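Long-range contact in thymidylate synthase 1 (Bacillus subtilis, PDB 1BKP), which makes dTMP by reductive methylation of dUMP, probably using 5,10-methylenetetrahydrofolate as both methyl donor and reductant: residues 244-249 against 259-264. Numbering follows the deposited sequence.
Sequences LWINPE and DDFKLI
The indole of Trp-245 has the backbone O of Asp-259 at its edge, 3.8 Å from CZ3. One face carries the backbone N of Asn-247, offset toward the rim. Lys-262 CB and the backbone O of Asp-260 approach the ring obliquely. Trp-245 CG, anti to the backbone N (chi1 173°), starts the ring toward Asn-247. Ile-264 CD1 packs on Trp-245 CB. On the strands' other side, the Phe-261 ring lies alongside Ile-246, Phe-261 CD1 3.9 Å from Ile-246 CG1. Leu-244 and Leu-263 meet there through their CD1 methyls. Helix 188-206 covers Leu-244, Ile-246 and Phe-261; helix 64-75 touches Phe-261 and Leu-263.

Trp-245 and Lys-262 exchange two backbone hydrogen bonds. Asp-260 O accepts a third, from Asn-247 N, and a CA-H contact from Ile-246. The Asn-247 amide gives ND2 to Asp-260 OD1 at 2.7 Å, nearly straight (168°). The donor sits above the carboxylate plane, which is turned 58° from the Asn-247 amide plane. Asp-260 OD2 is held by Thr-257 N, so both oxygens are bonded. Asn-247 OD1 accepts from Glu-249 N, which closes an Asx turn. The arrangement is a two-stranded antiparallel sheet, its connection ending in a 3-10 segment at 259-260, at the surface away from the active site.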
loop_
_atom_site.group_PDB
_atom_site.type_symbol
_atom_site.label_atom_id
_atom_site.label_comp_id
_atom_site.label_asym_id
_atom_site.label_seq_id
_atom_site.Cartn_x
_atom_site.Cartn_y
_atom_site.Cartn_z
ATOM N N LEU A 244 -12.793 24.698 3.335
ATOM C CA LEU A 244 -13.729 23.698 3.809
ATOM C C LEU A 244 -14.059 23.954 5.324
ATOM O O LEU A 244 -13.237 23.782 6.209
ATOM C CB LEU A 244 -13.132 22.286 3.602
ATOM C CG LEU A 244 -13.910 21.202 4.295
ATOM C CD1 LEU A 244 -15.312 21.081 3.723
ATOM C CD2 LEU A 244 -13.106 19.862 4.168
ATOM N N TRP A 245 -15.265 24.418 5.587
ATOM C CA TRP A 245 -15.741 24.651 6.943
ATOM C C TRP A 245 -16.234 23.279 7.458
ATOM O O TRP A 245 -16.997 22.624 6.808
ATOM C CB TRP A 245 -16.985 25.600 6.916
ATOM C CG TRP A 245 -17.609 25.726 8.275
ATOM C CD1 TRP A 245 -17.164 26.508 9.289
ATOM C CD2 TRP A 245 -18.800 25.059 8.765
ATOM N NE1 TRP A 245 -17.993 26.377 10.390
ATOM C CE2 TRP A 245 -19.009 25.506 10.084
ATOM C CE3 TRP A 245 -19.703 24.158 8.206
ATOM C CZ2 TRP A 245 -20.076 25.088 10.851
ATOM C CZ3 TRP A 245 -20.748 23.723 8.955
ATOM C CH2 TRP A 245 -20.942 24.196 10.277
ATOM N N ILE A 246 -15.820 22.887 8.647
ATOM C CA ILE A 246 -16.310 21.648 9.246
ATOM C C ILE A 246 -16.806 22.106 10.635
ATOM O O ILE A 246 -16.088 22.832 11.355
ATOM C CB ILE A 246 -15.199 20.640 9.451
ATOM C CG1 ILE A 246 -14.745 20.105 8.082
ATOM C CG2 ILE A 246 -15.777 19.400 10.262
ATOM C CD1 ILE A 246 -13.567 19.227 8.303
ATOM N N ASN A 247 -17.994 21.673 11.049
ATOM C CA ASN A 247 -18.582 22.177 12.291
ATOM C C ASN A 247 -17.598 21.946 13.498
ATOM O O ASN A 247 -17.382 20.815 13.909
ATOM C CB ASN A 247 -19.894 21.466 12.451
ATOM C CG ASN A 247 -20.722 21.921 13.665
ATOM O OD1 ASN A 247 -20.241 22.630 14.540
ATOM N ND2 ASN A 247 -21.918 21.327 13.798
ATOM N N PRO A 248 -17.032 23.040 14.075
ATOM C CA PRO A 248 -16.096 23.009 15.219
ATOM C C PRO A 248 -16.719 22.381 16.452
ATOM O O PRO A 248 -16.008 22.025 17.362
ATOM C CB PRO A 248 -15.841 24.483 15.519
ATOM C CG PRO A 248 -16.350 25.197 14.367
ATOM C CD PRO A 248 -17.540 24.394 13.905
ATOM N N GLU A 249 -18.046 22.311 16.538
ATOM C CA GLU A 249 -18.730 21.720 17.698
ATOM C C GLU A 249 -18.807 20.199 17.799
ATOM O O GLU A 249 -19.291 19.668 18.826
ATOM C CB GLU A 249 -20.132 22.331 17.789
ATOM C CG GLU A 249 -20.026 23.803 18.246
ATOM C CD GLU A 249 -21.283 24.661 18.063
ATOM O OE1 GLU A 249 -22.411 24.179 18.240
ATOM O OE2 GLU A 249 -21.096 25.863 17.773
ATOM N N ASP A 259 -24.694 18.109 7.046
ATOM C CA ASP A 259 -24.793 19.543 7.282
ATOM C C ASP A 259 -23.624 20.084 8.060
ATOM O O ASP A 259 -23.452 21.274 8.083
ATOM C CB ASP A 259 -26.117 19.841 7.991
ATOM C CG ASP A 259 -27.294 19.180 7.230
ATOM O OD1 ASP A 259 -27.434 19.524 6.000
ATOM O OD2 ASP A 259 -27.906 18.205 7.781
ATOM N N ASP A 260 -22.655 19.228 8.441
ATOM C CA ASP A 260 -21.506 19.783 9.190
ATOM C C ASP A 260 -20.318 20.173 8.267
ATOM O O ASP A 260 -19.231 20.490 8.747
ATOM C CB ASP A 260 -21.011 18.788 10.267
ATOM C CG ASP A 260 -22.005 18.606 11.375
ATOM O OD1 ASP A 260 -22.596 19.592 11.812
ATOM O OD2 ASP A 260 -22.255 17.484 11.799
ATOM N N PHE A 261 -20.546 20.131 6.944
ATOM C CA PHE A 261 -19.481 20.372 5.993
ATOM C C PHE A 261 -19.971 21.393 4.968
ATOM O O PHE A 261 -21.016 21.211 4.429
ATOM C CB PHE A 261 -19.224 19.052 5.231
ATOM C CG PHE A 261 -18.727 17.920 6.117
ATOM C CD1 PHE A 261 -17.388 17.829 6.446
ATOM C CD2 PHE A 261 -19.596 17.022 6.623
ATOM C CE1 PHE A 261 -16.926 16.820 7.309
ATOM C CE2 PHE A 261 -19.172 15.966 7.497
ATOM C CZ PHE A 261 -17.780 15.883 7.847
ATOM N N LYS A 262 -19.186 22.388 4.618
ATOM C CA LYS A 262 -19.638 23.320 3.611
ATOM C C LYS A 262 -18.353 23.818 2.949
ATOM O O LYS A 262 -17.387 24.099 3.644
ATOM C CB LYS A 262 -20.431 24.473 4.320
ATOM C CG LYS A 262 -20.121 25.861 3.882
ATOM C CD LYS A 262 -20.910 26.873 4.723
ATOM C CE LYS A 262 -21.218 28.158 3.927
ATOM N NZ LYS A 262 -22.275 29.005 4.585
ATOM N N LEU A 263 -18.344 23.837 1.615
ATOM C CA LEU A 263 -17.260 24.324 0.815
ATOM C C LEU A 263 -17.571 25.725 0.526
ATOM O O LEU A 263 -18.599 25.999 -0.045
ATOM C CB LEU A 263 -17.278 23.594 -0.493
ATOM C CG LEU A 263 -15.976 23.232 -1.156
ATOM C CD1 LEU A 263 -14.989 22.655 -0.082
ATOM C CD2 LEU A 263 -16.292 22.228 -2.305
ATOM N N ILE A 264 -16.630 26.611 0.714
ATOM C CA ILE A 264 -16.874 28.008 0.539
ATOM C C ILE A 264 -16.010 28.584 -0.514
ATOM O O ILE A 264 -14.798 28.437 -0.513
ATOM C CB ILE A 264 -16.508 28.764 1.879
ATOM C CG1 ILE A 264 -17.405 28.289 3.023
ATOM C CG2 ILE A 264 -16.545 30.272 1.718
ATOM C CD1 ILE A 264 -16.637 28.376 4.309
#